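Local coordinates for protein acetyl-CoA acetyltransferase (Bacillus anthracis, PDB 3SS6) that probably catalyses the thiolase condensation of two acetyl-CoA molecules into acetoacetyl-CoA and free coenzyme A, and the reverse thiolytic cleavage, at residues A163-E168 / F237-V243; R174-D178 / S242-N247; M290-P294 / Q324-V328. All coordinates share one frame; numbering follows the deposited sequence. Where two conformers were deposited one is given.

Contact 1 (A163-E168 / F237-V243)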
ATOM      1  N   ALA A 163     -24.110  12.411  16.356  1.00 25.48           N
ATOM      2  CA  ALA A 163     -24.177  13.154  17.602  1.00 23.20           C
ATOM      3  C   ALA A 163     -24.785  14.533  17.362  1.00 24.56           C
ATOM      4  O   ALA A 163     -25.646  14.980  18.131  1.00 23.49           O
ATOM      5  CB  ALA A 163     -22.790  13.264  18.245  1.00 22.77           C
ATOM      6  N   GLU A 164     -24.362  15.195  16.284  1.00 23.76           N
ATOM      7  CA  GLU A 164     -24.906  16.510  15.962  1.00 24.76           C
ATOM      8  C   GLU A 164     -26.392  16.401  15.654  1.00 26.57           C
ATOM      9  O   GLU A 164     -27.148  17.336  15.897  1.00 25.94           O
ATOM     10  CB  GLU A 164     -24.168  17.159  14.785  1.00 25.38           C
ATOM     11  CG  GLU A 164     -22.793  17.749  15.125  1.00 25.43           C
ATOM     12  CD  GLU A 164     -22.872  19.085  15.862  1.00 28.34           C
ATOM     13  OE1 GLU A 164     -23.996  19.582  16.088  1.00 29.06           O
ATOM     14  OE2 GLU A 164     -21.803  19.637  16.209  1.00 24.56           O
ATOM     15  N   ASN A 165     -26.811  15.264  15.106  1.00 26.51           N
ATOM     16  CA  ASN A 165     -28.237  15.052  14.866  1.00 26.57           C
ATOM     17  C   ASN A 165     -29.003  15.087  16.178  1.00 24.43           C
ATOM     18  O   ASN A 165     -30.105  15.626  16.251  1.00 28.50           O
ATOM     19  CB  ASN A 165     -28.494  13.727  14.135  1.00 27.37           C
ATOM     20  CG  ASN A 165     -28.055  13.766  12.677  1.00 31.32           C
ATOM     21  OD1 ASN A 165     -27.957  14.838  12.072  1.00 30.84           O
ATOM     22  ND2 ASN A 165     -27.791  12.585  12.105  1.00 28.71           N
ATOM     23  N   LEU A 166     -28.415  14.503  17.214  1.00 24.17           N
ATOM     24  CA  LEU A 166     -29.048  14.485  18.522  1.00 24.58           C
ATOM     25  C   LEU A 166     -29.019  15.871  19.168  1.00 23.47           C
ATOM     26  O   LEU A 166     -29.957  16.247  19.857  1.00 24.11           O
ATOM     27  CB  LEU A 166     -28.400  13.432  19.423  1.00 24.36           C
ATOM     28  CG  LEU A 166     -28.859  11.996  19.159  1.00 23.95           C
ATOM     29  CD1 LEU A 166     -28.061  11.010  20.008  1.00 25.32           C
ATOM     30  CD2 LEU A 166     -30.360  11.848  19.412  1.00 25.54           C
ATOM     31  N   VAL A 167     -27.944  16.622  18.928  1.00 24.10           N
ATOM     32  CA  VAL A 167     -27.844  18.001  19.400  1.00 22.93           C
ATOM     33  C   VAL A 167     -29.043  18.796  18.903  1.00 25.69           C
ATOM     34  O   VAL A 167     -29.736  19.465  19.672  1.00 26.02           O
ATOM     35  CB  VAL A 167     -26.561  18.680  18.889  1.00 23.87           C
ATOM     36  CG1 VAL A 167     -26.627  20.194  19.088  1.00 23.44           C
ATOM     37  CG2 VAL A 167     -25.339  18.098  19.585  1.00 21.63           C
ATOM     38  N   GLU A 168     -29.276  18.735  17.600  1.00 27.92           N
ATOM     39  CA  GLU A 168     -30.393  19.435  16.989  0.50 32.42           C
ATOM     40  C   GLU A 168     -31.760  18.930  17.473  1.00 31.64           C
ATOM     41  O   GLU A 168     -32.662  19.714  17.748  1.00 32.20           O
ATOM     42  CB  GLU A 168     -30.297  19.330  15.468  0.50 34.83           C
ATOM     43  CG  GLU A 168     -29.037  19.987  14.902  0.50 37.38           C
ATOM     44  CD  GLU A 168     -28.609  19.418  13.553  0.50 40.81           C
ATOM     45  OE1 GLU A 168     -29.336  18.561  12.999  0.50 43.20           O
ATOM     46  OE2 GLU A 168     -27.538  19.828  13.049  0.50 40.01           O
ATOM     47  N   PHE A 237     -17.541  18.221  13.534  1.00 31.12           N
ATOM     48  CA  PHE A 237     -18.368  17.573  12.530  1.00 32.97           C
ATOM     49  C   PHE A 237     -19.301  18.436  11.688  1.00 41.11           C
ATOM     50  O   PHE A 237     -19.731  18.013  10.628  1.00 47.18           O
ATOM     51  CB  PHE A 237     -19.130  16.426  13.186  1.00 31.56           C
ATOM     52  CG  PHE A 237     -18.246  15.500  13.955  1.00 27.07           C
ATOM     53  CD1 PHE A 237     -17.597  14.463  13.324  1.00 29.14           C
ATOM     54  CD2 PHE A 237     -18.039  15.685  15.299  1.00 23.63           C
ATOM     55  CE1 PHE A 237     -16.774  13.632  14.022  1.00 25.91           C
ATOM     56  CE2 PHE A 237     -17.218  14.858  15.996  1.00 25.72           C
ATOM     57  CZ  PHE A 237     -16.586  13.827  15.363  1.00 28.64           C
ATOM     58  N   ARG A 238     -19.625  19.626  12.170  1.00 40.36           N
ATOM     59  CA  ARG A 238     -20.478  20.531  11.416  1.00 45.56           C
ATOM     60  C   ARG A 238     -20.018  21.959  11.606  1.00 43.89           C
ATOM     61  O   ARG A 238     -19.626  22.344  12.703  1.00 42.29           O
ATOM     62  CB  ARG A 238     -21.945  20.387  11.826  1.00 52.02           C
ATOM     63  CG  ARG A 238     -22.694  19.365  10.998  1.00 59.06           C
ATOM     64  CD  ARG A 238     -24.099  19.100  11.501  1.00 59.79           C
ATOM     65  NE  ARG A 238     -24.562  17.806  11.016  1.00 60.04           N
ATOM     66  CZ  ARG A 238     -25.718  17.241  11.344  1.00 58.54           C
ATOM     67  NH1 ARG A 238     -26.557  17.855  12.164  1.00 55.25           N
ATOM     68  NH2 ARG A 238     -26.032  16.055  10.845  1.00 60.12           N
ATOM     69  N   LYS A 239     -20.092  22.764  10.552  1.00 46.44           N
ATOM     70  CA  LYS A 239     -19.719  24.163  10.674  1.00 47.75           C
ATOM     71  C   LYS A 239     -20.776  24.736  11.609  1.00 46.45           C
ATOM     72  O   LYS A 239     -21.942  24.353  11.527  1.00 48.85           O
ATOM     73  CB  LYS A 239     -19.767  24.861   9.317  1.00 52.98           C
ATOM     74  N   ASP A 240     -20.391  25.638  12.500  1.00 44.50           N
ATOM     75  CA  ASP A 240     -21.356  26.203  13.437  1.00 44.60           C
ATOM     76  C   ASP A 240     -21.940  25.127  14.349  1.00 36.90           C
ATOM     77  O   ASP A 240     -23.006  25.315  14.937  1.00 36.96           O
ATOM     78  CB  ASP A 240     -22.483  26.925  12.690  1.00 52.23           C
ATOM     79  CG  ASP A 240     -21.980  28.105  11.877  1.00 60.96           C
ATOM     80  OD1 ASP A 240     -20.898  28.638  12.204  1.00 62.01           O
ATOM     81  OD2 ASP A 240     -22.670  28.503  10.912  1.00 67.34           O
ATOM     82  N   GLY A 241     -21.241  24.002  14.459  1.00 31.90           N
ATOM     83  CA  GLY A 241     -21.664  22.928  15.335  1.00 28.98           C
ATOM     84  C   GLY A 241     -21.206  23.144  16.764  1.00 28.10           C
ATOM     85  O   GLY A 241     -20.724  24.230  17.114  1.00 30.32           O
ATOM     86  N   SER A 242     -21.362  22.110  17.587  1.00 24.34           N
ATOM     87  CA  SER A 242     -20.987  22.175  19.000  1.00 23.93           C
ATOM     88  C   SER A 242     -20.263  20.923  19.491  1.00 19.96           C
ATOM     89  O   SER A 242     -19.661  20.941  20.557  1.00 19.90           O
ATOM     90  CB  SER A 242     -22.209  22.459  19.876  1.00 21.17           C
ATOM     91  OG  SER A 242     -23.225  21.496  19.644  1.00 24.39           O
ATOM     92  N   VAL A 243     -20.318  19.834  18.727  1.00 20.53           N
ATOM     93  CA  VAL A 243     -19.524  18.654  19.075  1.00 19.60           C
ATOM     94  C   VAL A 243     -18.067  18.907  18.678  1.00 19.05           C
ATOM     95  O   VAL A 243     -17.786  19.256  17.532  1.00 22.41           O
ATOM     96  CB  VAL A 243     -20.059  17.369  18.388  1.00 19.08           C
ATOM     97  CG1 VAL A 243     -19.239  16.142  18.800  1.00 19.35           C
ATOM     98  CG2 VAL A 243     -21.527  17.154  18.726  1.00 19.53           C
TER
HETATM   99  O   HOH W   1     -19.311  19.587  15.257  1.00 25.78           O
HETATM  100  O   HOH W   2     -24.689  22.371  17.257  1.00 54.47           O
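Within the N-terminal thiolase domain, Glu164 of helix 159-170 plugs its carboxylate into the backbone of the long loop that leads to strand 252-262. Its OE2 accepts from Ser242 N at 2.9 Å through the syn lone pair, and from Val243 N, also at 2.9 Å and nearly straight (171°), which arrives 45° above the carboxylate plane. A water shared with Phe237 N and Val243 O donates a further bond to the same oxygen, 2.7 Å from OE2. The bend at chi2 (-77°) turns the carboxylate toward the amides of Ser242 and Val243. Just before these amides, Arg238 to Gly241 form a type II beta turn, and the arginine reaches out of the turn to the helix. Glu164 CB lies over one face of its guanidinium, 3.6 Å from NH1, while Asn165 OD1 sits at the edge and takes a 2.6 Å bond from NH2. Glu168, modelled in two conformers, adds a salt bridge to NH1 at a doubtfully short distance. Asn165 ND2 turns instead to Lys288 O. On the buried side Val243 CG2 packs on Val167 CG2 (4.0 Å) and Ala163 CB (4.1 Å), and Phe321 covers Val243 as well.

Contact 2 (R174-D178 / S242-N247)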
ATOM      1  N   ARG A 174     -23.883  23.886  23.568  1.00 20.80           N
ATOM      2  CA  ARG A 174     -22.440  23.727  23.695  1.00 18.12           C
ATOM      3  C   ARG A 174     -22.042  23.701  25.170  1.00 19.88           C
ATOM      4  O   ARG A 174     -21.236  22.869  25.583  1.00 18.91           O
ATOM      5  CB  ARG A 174     -21.718  24.871  22.972  1.00 19.77           C
ATOM      6  CG  ARG A 174     -20.211  24.926  23.202  1.00 21.29           C
ATOM      7  CD  ARG A 174     -19.488  23.692  22.655  1.00 20.17           C
ATOM      8  NE  ARG A 174     -18.039  23.890  22.695  1.00 21.43           N
ATOM      9  CZ  ARG A 174     -17.329  24.453  21.718  1.00 21.55           C
ATOM     10  NH1 ARG A 174     -17.920  24.844  20.590  1.00 23.03           N
ATOM     11  NH2 ARG A 174     -16.019  24.608  21.855  1.00 21.07           N
ATOM     12  N   GLU A 175     -22.602  24.616  25.961  1.00 19.99           N
ATOM     13  CA  GLU A 175     -22.310  24.645  27.398  1.00 19.72           C
ATOM     14  C   GLU A 175     -22.644  23.320  28.084  1.00 20.63           C
ATOM     15  O   GLU A 175     -21.838  22.800  28.858  1.00 20.42           O
ATOM     16  CB  GLU A 175     -23.057  25.782  28.094  1.00 20.87           C
ATOM     17  CG  GLU A 175     -22.934  25.723  29.619  1.00 22.08           C
ATOM     18  CD  GLU A 175     -23.523  26.943  30.299  1.00 25.24           C
ATOM     19  OE1 GLU A 175     -23.211  28.067  29.868  1.00 26.90           O
ATOM     20  OE2 GLU A 175     -24.288  26.774  31.269  1.00 31.41           O
ATOM     21  N   GLU A 176     -23.836  22.783  27.826  1.00 19.29           N
ATOM     22  CA  GLU A 176     -24.209  21.499  28.421  1.00 18.76           C
ATOM     23  C   GLU A 176     -23.185  20.416  28.090  1.00 20.61           C
ATOM     24  O   GLU A 176     -22.771  19.649  28.955  1.00 18.08           O
ATOM     25  CB  GLU A 176     -25.593  21.046  27.948  1.00 20.49           C
ATOM     26  CG  GLU A 176     -26.746  21.829  28.552  1.00 24.49           C
ATOM     27  CD  GLU A 176     -28.102  21.390  28.017  1.00 29.78           C
ATOM     28  OE1 GLU A 176     -28.312  21.425  26.783  1.00 24.52           O
ATOM     29  OE2 GLU A 176     -28.960  21.006  28.841  1.00 35.58           O
ATOM     30  N   GLN A 177     -22.786  20.348  26.829  1.00 17.24           N
ATOM     31  CA  GLN A 177     -21.815  19.343  26.408  1.00 16.62           C
ATOM     32  C   GLN A 177     -20.478  19.534  27.112  1.00 17.88           C
ATOM     33  O   GLN A 177     -19.869  18.569  27.578  1.00 18.58           O
ATOM     34  CB  GLN A 177     -21.613  19.396  24.892  1.00 17.18           C
ATOM     35  CG  GLN A 177     -22.857  18.975  24.106  1.00 17.70           C
ATOM     36  CD  GLN A 177     -22.702  19.231  22.631  1.00 19.04           C
ATOM     37  OE1 GLN A 177     -21.900  18.584  21.962  1.00 20.30           O
ATOM     38  NE2 GLN A 177     -23.449  20.202  22.114  1.00 21.33           N
ATOM     39  N   ASP A 178     -20.024  20.781  27.185  1.00 19.72           N
ATOM     40  CA  ASP A 178     -18.728  21.060  27.786  1.00 18.68           C
ATOM     41  C   ASP A 178     -18.751  20.881  29.302  1.00 19.49           C
ATOM     42  O   ASP A 178     -17.721  20.571  29.906  1.00 18.53           O
ATOM     43  CB  ASP A 178     -18.202  22.440  27.370  1.00 17.98           C
ATOM     44  CG  ASP A 178     -17.718  22.458  25.924  1.00 19.20           C
ATOM     45  OD1 ASP A 178     -17.587  21.354  25.344  1.00 19.87           O
ATOM     46  OD2 ASP A 178     -17.467  23.559  25.380  1.00 18.62           O
ATOM     47  N   SER A 242     -21.362  22.110  17.587  1.00 24.34           N
ATOM     48  CA  SER A 242     -20.987  22.175  19.000  1.00 23.93           C
ATOM     49  C   SER A 242     -20.263  20.923  19.491  1.00 19.96           C
ATOM     50  O   SER A 242     -19.661  20.941  20.557  1.00 19.90           O
ATOM     51  CB  SER A 242     -22.209  22.459  19.876  1.00 21.17           C
ATOM     52  OG  SER A 242     -23.225  21.496  19.644  1.00 24.39           O
ATOM     53  N   VAL A 243     -20.318  19.834  18.727  1.00 20.53           N
ATOM     54  CA  VAL A 243     -19.524  18.654  19.075  1.00 19.60           C
ATOM     55  C   VAL A 243     -18.067  18.907  18.678  1.00 19.05           C
ATOM     56  O   VAL A 243     -17.786  19.256  17.532  1.00 22.41           O
ATOM     57  CB  VAL A 243     -20.059  17.369  18.388  1.00 19.08           C
ATOM     58  CG1 VAL A 243     -19.239  16.142  18.800  1.00 19.35           C
ATOM     59  CG2 VAL A 243     -21.527  17.154  18.726  1.00 19.53           C
ATOM     60  N   THR A 244     -17.153  18.743  19.634  1.00 18.53           N
ATOM     61  CA  THR A 244     -15.734  19.018  19.418  1.00 19.03           C
ATOM     62  C   THR A 244     -14.904  17.799  19.822  1.00 18.10           C
ATOM     63  O   THR A 244     -15.429  16.820  20.349  1.00 18.50           O
ATOM     64  CB  THR A 244     -15.247  20.178  20.295  1.00 19.40           C
ATOM     65  OG1 THR A 244     -15.197  19.745  21.665  1.00 20.03           O
ATOM     66  CG2 THR A 244     -16.186  21.381  20.188  1.00 18.79           C
ATOM     67  N   ALA A 245     -13.598  17.864  19.602  1.00 20.25           N
ATOM     68  CA  ALA A 245     -12.724  16.799  20.086  1.00 20.03           C
ATOM     69  C   ALA A 245     -12.734  16.740  21.612  1.00 21.42           C
ATOM     70  O   ALA A 245     -12.524  15.679  22.200  1.00 21.10           O
ATOM     71  CB  ALA A 245     -11.310  17.004  19.585  1.00 20.97           C
ATOM     72  N   GLY A 246     -12.972  17.881  22.249  1.00 18.72           N
ATOM     73  CA  GLY A 246     -12.943  17.958  23.701  1.00 19.08           C
ATOM     74  C   GLY A 246     -14.174  17.389  24.377  1.00 18.79           C
ATOM     75  O   GLY A 246     -14.096  16.916  25.506  1.00 18.05           O
ATOM     76  N   ASN A 247     -15.322  17.436  23.709  1.00 17.05           N
ATOM     77  CA  ASN A 247     -16.524  16.884  24.334  1.00 15.70           C
ATOM     78  C   ASN A 247     -16.972  15.578  23.687  1.00 17.15           C
ATOM     79  O   ASN A 247     -18.114  15.142  23.848  1.00 17.82           O
ATOM     80  CB  ASN A 247     -17.660  17.920  24.428  1.00 16.94           C
ATOM     81  CG  ASN A 247     -18.106  18.431  23.076  1.00 19.31           C
ATOM     82  OD1 ASN A 247     -18.135  17.688  22.097  1.00 18.46           O
ATOM     83  ND2 ASN A 247     -18.479  19.705  23.022  1.00 18.25           N
TER
HETATM   84  O   HOH W   3     -20.705  16.188  22.475  1.00 18.90           O
HETATM   85  O   HOH W   4     -15.373  21.462  23.656  1.00 19.81           O
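Gln177 stretches toward Ser242 because its CG stands beside the backbone N (chi1 -67°) and the chain then runs extended through CD (chi2 171°). NE2 donates to Ser242 OG at 2.8 Å, with the hydroxyl close to the amide plane. The bond joins the first turn of helix 174-194 to the loop carrying Thr-Ala-Gly-Asn, a sequence recurring in thiolases. Asn247, with chi1 at 61°, folds its amide back over that loop and works in both directions: ND2 makes a straight 3.0 Å bond to Ser242 O, while OD1 accepts from Thr244 N at 2.9 Å, from above the carbonyl plane. The other hydrogen of ND2 crosses to the helix, to Asp178 OD1 at 3.0 Å, on the syn side but tilted out of the carboxylate plane. One amide thus closes the turn and ties it to the helix. Thr244 OG1 tightens the turn further by accepting from Asn247 N, an ST motif. Asp178 divides its oxygens, OD2 forming a salt bridge with Arg174 NE, which lies in the same helix. Together with bonds from NH2 to Leu230 O and Leu233 O, it fixes the rotation of the guanidinium. Thr244 CG2 lies over one face of that group, 3.6 Å above its plane and over its centre. The hydroxyl's own hydrogen goes to a water: Thr244 OG1 donates to it at 2.6 Å, and the water donates to Asp178 OD1.

Contact 3 (M290-P294 / Q324-V328)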
ATOM      1  N   MET A 290     -28.074   6.935  16.363  1.00 27.02           N
ATOM      2  CA  MET A 290     -27.677   5.750  17.121  1.00 25.33           C
ATOM      3  C   MET A 290     -27.429   6.027  18.606  1.00 24.22           C
ATOM      4  O   MET A 290     -27.564   5.133  19.438  1.00 23.62           O
ATOM      5  CB  MET A 290     -26.443   5.084  16.487  1.00 25.19           C
ATOM      6  CG  MET A 290     -25.160   5.919  16.542  1.00 21.99           C
ATOM      7  SD  MET A 290     -24.215   5.595  18.040  1.00 23.97           S
ATOM      8  CE  MET A 290     -23.164   7.062  18.074  1.00 25.39           C
ATOM      9  N   GLY A 291     -27.084   7.268  18.940  1.00 24.58           N
ATOM     10  CA  GLY A 291     -26.694   7.587  20.299  1.00 19.44           C
ATOM     11  C   GLY A 291     -27.814   7.436  21.315  1.00 22.99           C
ATOM     12  O   GLY A 291     -27.547   7.327  22.508  1.00 20.91           O
ATOM     13  N   ILE A 292     -29.058   7.423  20.838  1.00 24.80           N
ATOM     14  CA  ILE A 292     -30.236   7.322  21.714  1.00 22.98           C
ATOM     15  C   ILE A 292     -30.556   5.881  22.129  1.00 25.11           C
ATOM     16  O   ILE A 292     -31.427   5.638  22.971  1.00 22.59           O
ATOM     17  CB  ILE A 292     -31.482   7.932  21.054  1.00 24.78           C
ATOM     18  CG1 ILE A 292     -32.514   8.334  22.110  1.00 24.74           C
ATOM     19  CG2 ILE A 292     -32.094   6.961  20.041  1.00 21.73           C
ATOM     20  CD1 ILE A 292     -31.996   9.374  23.094  1.00 26.85           C
ATOM     21  N   GLY A 293     -29.863   4.924  21.523  1.00 22.94           N
ATOM     22  CA  GLY A 293     -30.093   3.518  21.823  1.00 21.79           C
ATOM     23  C   GLY A 293     -30.344   3.143  23.278  1.00 20.90           C
ATOM     24  O   GLY A 293     -31.235   2.343  23.562  1.00 20.37           O
ATOM     25  N   PRO A 294     -29.537   3.676  24.209  1.00 20.27           N
ATOM     26  CA  PRO A 294     -29.746   3.254  25.599  1.00 18.99           C
ATOM     27  C   PRO A 294     -31.157   3.525  26.136  1.00 19.14           C
ATOM     28  O   PRO A 294     -31.583   2.812  27.034  1.00 19.80           O
ATOM     29  CB  PRO A 294     -28.703   4.067  26.375  1.00 19.60           C
ATOM     30  CG  PRO A 294     -27.588   4.283  25.352  1.00 19.51           C
ATOM     31  CD  PRO A 294     -28.310   4.485  24.049  1.00 19.65           C
ATOM     32  N   GLN A 324     -24.401  12.920  23.047  1.00 17.59           N
ATOM     33  CA  GLN A 324     -25.137  11.667  22.976  1.00 19.21           C
ATOM     34  C   GLN A 324     -25.590  11.257  24.367  1.00 19.35           C
ATOM     35  O   GLN A 324     -26.747  10.864  24.570  1.00 18.79           O
ATOM     36  CB  GLN A 324     -24.265  10.591  22.323  1.00 18.31           C
ATOM     37  CG  GLN A 324     -24.743   9.180  22.552  1.00 21.10           C
ATOM     38  CD  GLN A 324     -24.113   8.523  23.770  1.00 25.52           C
ATOM     39  OE1 GLN A 324     -22.951   8.779  24.113  1.00 22.31           O
ATOM     40  NE2 GLN A 324     -24.882   7.662  24.428  1.00 26.89           N
ATOM     41  N   TYR A 325     -24.687  11.364  25.339  1.00 18.58           N
ATOM     42  CA  TYR A 325     -25.057  11.092  26.721  1.00 17.91           C
ATOM     43  C   TYR A 325     -26.217  12.005  27.158  1.00 19.64           C
ATOM     44  O   TYR A 325     -27.194  11.560  27.773  1.00 18.05           O
ATOM     45  CB  TYR A 325     -23.873  11.258  27.691  1.00 18.31           C
ATOM     46  CG  TYR A 325     -24.428  11.306  29.086  1.00 18.59           C
ATOM     47  CD1 TYR A 325     -24.849  10.143  29.710  1.00 18.84           C
ATOM     48  CD2 TYR A 325     -24.640  12.519  29.735  1.00 20.52           C
ATOM     49  CE1 TYR A 325     -25.435  10.172  30.958  1.00 20.08           C
ATOM     50  CE2 TYR A 325     -25.223  12.557  30.996  1.00 19.67           C
ATOM     51  CZ  TYR A 325     -25.622  11.376  31.593  1.00 21.64           C
ATOM     52  OH  TYR A 325     -26.209  11.393  32.836  1.00 23.22           O
ATOM     53  N   LEU A 326     -26.104  13.290  26.843  1.00 17.06           N
ATOM     54  CA  LEU A 326     -27.122  14.259  27.244  1.00 18.18           C
ATOM     55  C   LEU A 326     -28.501  13.929  26.677  1.00 20.32           C
ATOM     56  O   LEU A 326     -29.512  14.114  27.356  1.00 20.42           O
ATOM     57  CB  LEU A 326     -26.690  15.677  26.871  1.00 20.96           C
ATOM     58  CG  LEU A 326     -25.625  16.245  27.817  1.00 19.74           C
ATOM     59  CD1 LEU A 326     -24.822  17.353  27.147  1.00 20.74           C
ATOM     60  CD2 LEU A 326     -26.283  16.763  29.099  1.00 23.54           C
ATOM     61  N   ALA A 327     -28.543  13.423  25.443  1.00 19.85           N
ATOM     62  CA  ALA A 327     -29.820  13.032  24.850  1.00 18.68           C
ATOM     63  C   ALA A 327     -30.456  11.910  25.663  1.00 19.08           C
ATOM     64  O   ALA A 327     -31.655  11.934  25.930  1.00 23.55           O
ATOM     65  CB  ALA A 327     -29.640  12.606  23.391  1.00 20.79           C
ATOM     66  N   VAL A 328     -29.653  10.928  26.052  1.00 16.12           N
ATOM     67  CA  VAL A 328     -30.148   9.831  26.885  1.00 16.30           C
ATOM     68  C   VAL A 328     -30.612  10.348  28.244  1.00 18.92           C
ATOM     69  O   VAL A 328     -31.688   9.993  28.718  1.00 19.52           O
ATOM     70  CB  VAL A 328     -29.077   8.746  27.094  1.00 17.76           C
ATOM     71  CG1 VAL A 328     -29.566   7.689  28.065  1.00 17.45           C
ATOM     72  CG2 VAL A 328     -28.721   8.098  25.756  1.00 18.55           C
TER
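Gln324, in the first turn of helix 322-332, reaches Gly291 in the short 3-10 segment that leads into helix 294-305. From CB, which only directs the chain, CG leaves anti to the backbone N (chi1 163°) and settles against the glycine, 3.4 Å from Gly291 CA. The glycine brings no side chain of its own into this position, so the methylene can lie directly on the backbone. At CD the chain has turned sharply (chi2 -92°), which swings the amide alongside the Gly291 carbonyl. NE2 ends the path with a weak hydrogen bond to Gly291 O, 3.3 Å long at 155°. OE1 points to a stronger partner, the backbone N of Ala320, in the Asn-Glu-Ala-Phe signature of thiolases just before the helix.

One turn further along, Val328 CG2 approaches the same carbonyl, 3.5 Å from Gly291 O, and also packs on Pro294 CG at 4.0 Å; the valine and the proline ring cross at about a right angle. Ile292 starts away from the helix at CB but returns through CD1, which meets Ala327 CB at 4.0 Å and the Ala327 carbonyl beside it. Tyr170 of helix 159-170 covers both Ile292 and Ala327.

Both segments belong to the C-terminal thiolase domain, and the contact seats the loop before one helix against the flank of another. With a single weak polar bond across a buried and otherwise apolar interface, its cohesion probably comes mainly from close fit, while the Gln324 amide is oriented chiefly by Ala320.

Overall arrangement
Contacts 1 and 2 lie about 9 Å apart between centres and share Ser242 and Val243, so one loop is gripped by two consecutive helices, 159-170 and 174-194, which meet where Val167 CG2 packs 3.8 Å from Gln177 NE2. Contact 3 sits about 14 Å from contact 1 and 15 Å from contact 2, in the C-terminal thiolase domain, whereas they belong to the N-terminal one. Leu166 bridges the first gap, its CD1 lying 3.7 Å from Gly291 CA, and Leu326 bridges the second, its CD1 lying 3.6 Å from Gln177 N. Phe321 touches Ala163 and Val243, while Cys380 touches Pro294 and Gln324; as in other thiolases, both probably border the active site.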